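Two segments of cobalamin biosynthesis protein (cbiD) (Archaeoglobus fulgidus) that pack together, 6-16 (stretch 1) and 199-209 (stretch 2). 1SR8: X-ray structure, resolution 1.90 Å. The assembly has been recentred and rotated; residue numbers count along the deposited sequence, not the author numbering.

Stretch 1, residues 6-16: IELYRYPEKWI
Stretch 2, residues 199-209: ETKLKIAMQYH

No touching pair is separated by fewer than 185 residues. Stretch 1 is irregular; it is extended from Tyr9 to Pro12. Phi/psi is -84/168 at Tyr9, -99/150 at Arg10, -98/136 at Tyr11 and -53/124 at Pro12. Residues 13-15 then take helical angles, and Trp15 N donates to Pro12 O at 2.8 Å, closing a turn. Stretch 2 continues a helix that begins earlier in the chain. Ile204 N bonds to Thr200 O and Ala205 N to Lys201 O, both at 2.9 Å. Tyr208 leaves helical angles, at -122/140. From Tyr9 to Trp15 the chain runs obliquely across the helix, partly against its direction. The nearest CA atoms across the stretches are those of Tyr11 and Ile204, 6.4 Å apart. Together the two sides bury 553 Å².

Ile204 has the largest covered area, 86 Å². Its CA-to-CB bond points sideways, but the m,t rotamer brings the end of the side chain nearer to stretch 1. Three aromatic residues gather round it. Ile204 CG2 lies 3.6 Å from Tyr9 CD1, Ile204 CD1 lies 3.9 Å from Tyr11 CE2, and Ile204 CG1 lies 3.8 Å from Trp15 CZ3. These are apolar contacts, oblique to all three rings. Tyr11 has chi1 -74° (m) and chi2 98°; its CB points away, but its ring end comes nearer.

Trp15 is second, with 72 Å² covered. Its CB points toward the helix, with chi1 -71° (m) and chi2 13°. The six-membered part of the indole meets Thr200 and Lys203, about one helical turn apart. Trp15 CZ3 is 3.7 Å from Thr200 CG2, while Trp15 CH2 is 3.9 Å from Lys203 CB, at the ring edge. Thr200 and Lys203 are both m at chi1.

Gln207 follows with 64 Å². Its CB points toward stretch 1, with chi1 -62° (m) and chi2 163° (t). Its side chain reaches the backbone around Arg10 and Pro12, but its amide orientation is uncertain.

Lys201 (t,t,m,t) extends its amine to Glu7 (chi1 and chi2 t, chi3 -44°). Lys201 NZ donates to Glu7 OE1 at 3.0 Å, and the opposite charges make this a salt bridge. Tyr9, chi1 47° (p), also points its CB toward the helix. Tyr208, chi1 -57° (m) and chi2 -87°, points its CB toward stretch 1. Its hydroxyl accepts a hydrogen bond from the backbone, Arg10 N to Tyr208 OH, at 3.1 Å with an N-H...O angle of 138°.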

# COMPACT_ATOMS: atom_id res chain seq x y z
N ILE A 6 -8.84 2.69 -6.10
CA ILE A 6 -7.58 1.98 -6.26
C ILE A 6 -7.71 0.67 -7.03
O ILE A 6 -7.06 0.49 -8.06
CB ILE A 6 -6.93 1.69 -4.89
CG1 ILE A 6 -6.62 3.00 -4.17
CG2 ILE A 6 -5.64 0.89 -5.06
CD1 ILE A 6 -6.24 2.79 -2.74
N GLU A 7 -8.56 -0.23 -6.54
CA GLU A 7 -8.73 -1.51 -7.21
C GLU A 7 -9.75 -1.47 -8.33
O GLU A 7 -9.89 -2.43 -9.08
CB GLU A 7 -9.07 -2.60 -6.21
CG GLU A 7 -8.59 -3.95 -6.68
CD GLU A 7 -8.53 -4.96 -5.57
OE1 GLU A 7 -8.06 -4.63 -4.46
OE2 GLU A 7 -8.94 -6.11 -5.81
N LEU A 8 -10.49 -0.37 -8.42
CA LEU A 8 -11.47 -0.16 -9.49
C LEU A 8 -12.72 -1.02 -9.63
O LEU A 8 -13.41 -0.96 -10.65
CB LEU A 8 -10.72 -0.16 -10.83
CG LEU A 8 -10.08 1.16 -11.29
CD1 LEU A 8 -9.53 1.96 -10.14
CD2 LEU A 8 -9.00 0.84 -12.30
N TYR A 9 -13.04 -1.83 -8.63
CA TYR A 9 -14.25 -2.64 -8.72
C TYR A 9 -15.41 -1.77 -8.25
O TYR A 9 -15.22 -0.68 -7.70
CB TYR A 9 -14.14 -3.90 -7.85
CG TYR A 9 -13.61 -3.64 -6.45
CD1 TYR A 9 -14.32 -2.86 -5.54
CD2 TYR A 9 -12.39 -4.18 -6.04
CE1 TYR A 9 -13.83 -2.61 -4.26
CE2 TYR A 9 -11.89 -3.94 -4.76
CZ TYR A 9 -12.62 -3.16 -3.88
OH TYR A 9 -12.12 -2.92 -2.61
N ARG A 10 -16.62 -2.26 -8.49
CA ARG A 10 -17.82 -1.54 -8.09
C ARG A 10 -18.37 -2.11 -6.79
O ARG A 10 -18.21 -3.29 -6.50
CB ARG A 10 -18.88 -1.65 -9.17
CG ARG A 10 -20.24 -1.20 -8.72
CD ARG A 10 -21.31 -1.49 -9.75
NE ARG A 10 -22.55 -0.82 -9.38
CZ ARG A 10 -23.56 -0.60 -10.22
NH1 ARG A 10 -23.48 -1.00 -11.48
NH2 ARG A 10 -24.64 0.04 -9.79
N TYR A 11 -19.00 -1.24 -6.01
CA TYR A 11 -19.60 -1.66 -4.75
C TYR A 11 -21.08 -1.92 -4.97
O TYR A 11 -21.76 -1.14 -5.66
CB TYR A 11 -19.41 -0.59 -3.67
CG TYR A 11 -18.00 -0.50 -3.13
CD1 TYR A 11 -17.10 0.46 -3.60
CD2 TYR A 11 -17.56 -1.38 -2.14
CE1 TYR A 11 -15.81 0.54 -3.10
CE2 TYR A 11 -16.26 -1.31 -1.64
CZ TYR A 11 -15.39 -0.35 -2.12
OH TYR A 11 -14.11 -0.29 -1.62
N PRO A 12 -21.61 -3.02 -4.42
CA PRO A 12 -23.03 -3.35 -4.57
C PRO A 12 -23.86 -2.15 -4.14
O PRO A 12 -23.71 -1.67 -3.01
CB PRO A 12 -23.20 -4.54 -3.63
CG PRO A 12 -21.87 -5.22 -3.72
CD PRO A 12 -20.91 -4.06 -3.65
N GLU A 13 -24.72 -1.65 -5.01
CA GLU A 13 -25.52 -0.48 -4.67
C GLU A 13 -26.34 -0.64 -3.39
O GLU A 13 -26.68 0.33 -2.74
CB GLU A 13 -26.47 -0.12 -5.81
CG GLU A 13 -27.22 1.17 -5.54
CD GLU A 13 -28.32 1.44 -6.54
OE1 GLU A 13 -29.26 0.61 -6.62
OE2 GLU A 13 -28.24 2.48 -7.23
N LYS A 14 -26.64 -1.88 -3.03
CA LYS A 14 -27.42 -2.14 -1.83
C LYS A 14 -26.59 -2.04 -0.54
O LYS A 14 -27.13 -2.13 0.57
CB LYS A 14 -28.06 -3.52 -1.93
CG LYS A 14 -27.10 -4.63 -2.30
CD LYS A 14 -27.83 -5.96 -2.42
CE LYS A 14 -26.85 -7.11 -2.61
NZ LYS A 14 -27.54 -8.42 -2.66
N TRP A 15 -25.28 -1.85 -0.69
CA TRP A 15 -24.36 -1.73 0.45
C TRP A 15 -24.21 -0.27 0.82
O TRP A 15 -23.83 0.08 1.95
CB TRP A 15 -22.98 -2.28 0.08
CG TRP A 15 -22.91 -3.77 -0.07
CD1 TRP A 15 -23.95 -4.64 -0.17
CD2 TRP A 15 -21.72 -4.55 -0.16
NE1 TRP A 15 -23.49 -5.92 -0.31
CE2 TRP A 15 -22.12 -5.90 -0.31
CE3 TRP A 15 -20.35 -4.25 -0.13
CZ2 TRP A 15 -21.19 -6.95 -0.42
CZ3 TRP A 15 -19.43 -5.29 -0.24
CH2 TRP A 15 -19.86 -6.63 -0.39
N ILE A 16 -24.50 0.59 -0.15
CA ILE A 16 -24.41 2.02 0.01
C ILE A 16 -25.67 2.56 0.64
O ILE A 16 -26.71 2.70 -0.01
CB ILE A 16 -24.20 2.72 -1.34
CG1 ILE A 16 -23.12 1.98 -2.13
CG2 ILE A 16 -23.82 4.17 -1.12
CD1 ILE A 16 -22.83 2.56 -3.50
N GLU A 199 -13.72 -12.05 2.60
CA GLU A 199 -15.11 -12.41 2.32
C GLU A 199 -15.82 -11.31 1.57
O GLU A 199 -16.63 -11.57 0.67
CB GLU A 199 -15.87 -12.66 3.62
CG GLU A 199 -15.19 -13.62 4.56
CD GLU A 199 -16.04 -13.90 5.79
OE1 GLU A 199 -16.68 -12.95 6.30
OE2 GLU A 199 -16.05 -15.07 6.25
N THR A 200 -15.53 -10.07 1.96
CA THR A 200 -16.12 -8.90 1.33
C THR A 200 -15.69 -8.80 -0.14
O THR A 200 -16.52 -8.59 -1.03
CB THR A 200 -15.68 -7.59 2.04
OG1 THR A 200 -16.04 -7.66 3.43
CG2 THR A 200 -16.34 -6.38 1.41
N LYS A 201 -14.40 -8.96 -0.40
CA LYS A 201 -13.91 -8.85 -1.76
C LYS A 201 -14.43 -9.97 -2.66
O LYS A 201 -14.59 -9.78 -3.86
CB LYS A 201 -12.38 -8.81 -1.79
CG LYS A 201 -11.83 -8.29 -3.11
CD LYS A 201 -10.32 -8.09 -3.10
CE LYS A 201 -9.90 -6.93 -2.20
NZ LYS A 201 -8.42 -6.70 -2.30
N LEU A 202 -14.71 -11.14 -2.08
CA LEU A 202 -15.24 -12.25 -2.86
C LEU A 202 -16.65 -11.88 -3.30
O LEU A 202 -17.02 -12.11 -4.45
CB LEU A 202 -15.28 -13.54 -2.02
CG LEU A 202 -16.07 -14.72 -2.62
CD1 LEU A 202 -15.55 -15.06 -4.01
CD2 LEU A 202 -15.94 -15.92 -1.70
N LYS A 203 -17.43 -11.31 -2.39
CA LYS A 203 -18.79 -10.88 -2.69
C LYS A 203 -18.78 -9.78 -3.74
O LYS A 203 -19.65 -9.74 -4.61
CB LYS A 203 -19.48 -10.38 -1.43
CG LYS A 203 -19.67 -11.44 -0.36
CD LYS A 203 -20.42 -10.86 0.83
CE LYS A 203 -20.63 -11.91 1.91
NZ LYS A 203 -21.35 -11.32 3.08
N ILE A 204 -17.80 -8.89 -3.65
CA ILE A 204 -17.69 -7.81 -4.62
C ILE A 204 -17.39 -8.40 -5.99
O ILE A 204 -17.89 -7.93 -7.01
CB ILE A 204 -16.55 -6.83 -4.25
CG1 ILE A 204 -16.89 -6.12 -2.94
CG2 ILE A 204 -16.33 -5.83 -5.37
CD1 ILE A 204 -15.82 -5.15 -2.44
N ALA A 205 -16.57 -9.46 -5.99
CA ALA A 205 -16.18 -10.13 -7.23
C ALA A 205 -17.30 -10.97 -7.81
O ALA A 205 -17.19 -11.49 -8.91
CB ALA A 205 -14.96 -11.01 -6.97
N MET A 206 -18.39 -11.11 -7.06
CA MET A 206 -19.53 -11.89 -7.52
C MET A 206 -20.36 -11.08 -8.52
O MET A 206 -21.25 -11.62 -9.17
CB MET A 206 -20.42 -12.30 -6.34
CG MET A 206 -19.71 -13.14 -5.31
SD MET A 206 -19.80 -14.90 -5.60
CE MET A 206 -20.09 -15.41 -3.99
N GLN A 207 -20.08 -9.79 -8.63
CA GLN A 207 -20.81 -8.94 -9.56
C GLN A 207 -20.25 -9.11 -10.96
O GLN A 207 -20.80 -8.56 -11.92
CB GLN A 207 -20.67 -7.47 -9.17
CG GLN A 207 -21.22 -7.12 -7.83
CD GLN A 207 -20.70 -5.78 -7.35
OE1 GLN A 207 -19.54 -5.67 -6.96
NE2 GLN A 207 -21.54 -4.75 -7.40
N TYR A 208 -19.17 -9.86 -11.08
CA TYR A 208 -18.51 -10.07 -12.37
C TYR A 208 -18.43 -11.54 -12.70
O TYR A 208 -18.16 -12.36 -11.83
CB TYR A 208 -17.09 -9.48 -12.33
CG TYR A 208 -17.06 -8.02 -11.98
CD1 TYR A 208 -17.20 -7.05 -12.97
CD2 TYR A 208 -16.92 -7.59 -10.66
CE1 TYR A 208 -17.19 -5.69 -12.67
CE2 TYR A 208 -16.91 -6.22 -10.33
CZ TYR A 208 -17.05 -5.28 -11.35
OH TYR A 208 -17.04 -3.93 -11.07
N HIS A 209 -18.67 -11.88 -13.96
CA HIS A 209 -18.62 -13.27 -14.36
C HIS A 209 -17.17 -13.74 -14.49
O HIS A 209 -16.81 -14.81 -14.00
CB HIS A 209 -19.35 -13.49 -15.69
CG HIS A 209 -19.32 -14.91 -16.16
ND1 HIS A 209 -19.87 -15.94 -15.43
CD2 HIS A 209 -18.75 -15.48 -17.25
CE1 HIS A 209 -19.63 -17.09 -16.05
NE2 HIS A 209 -18.95 -16.83 -17.15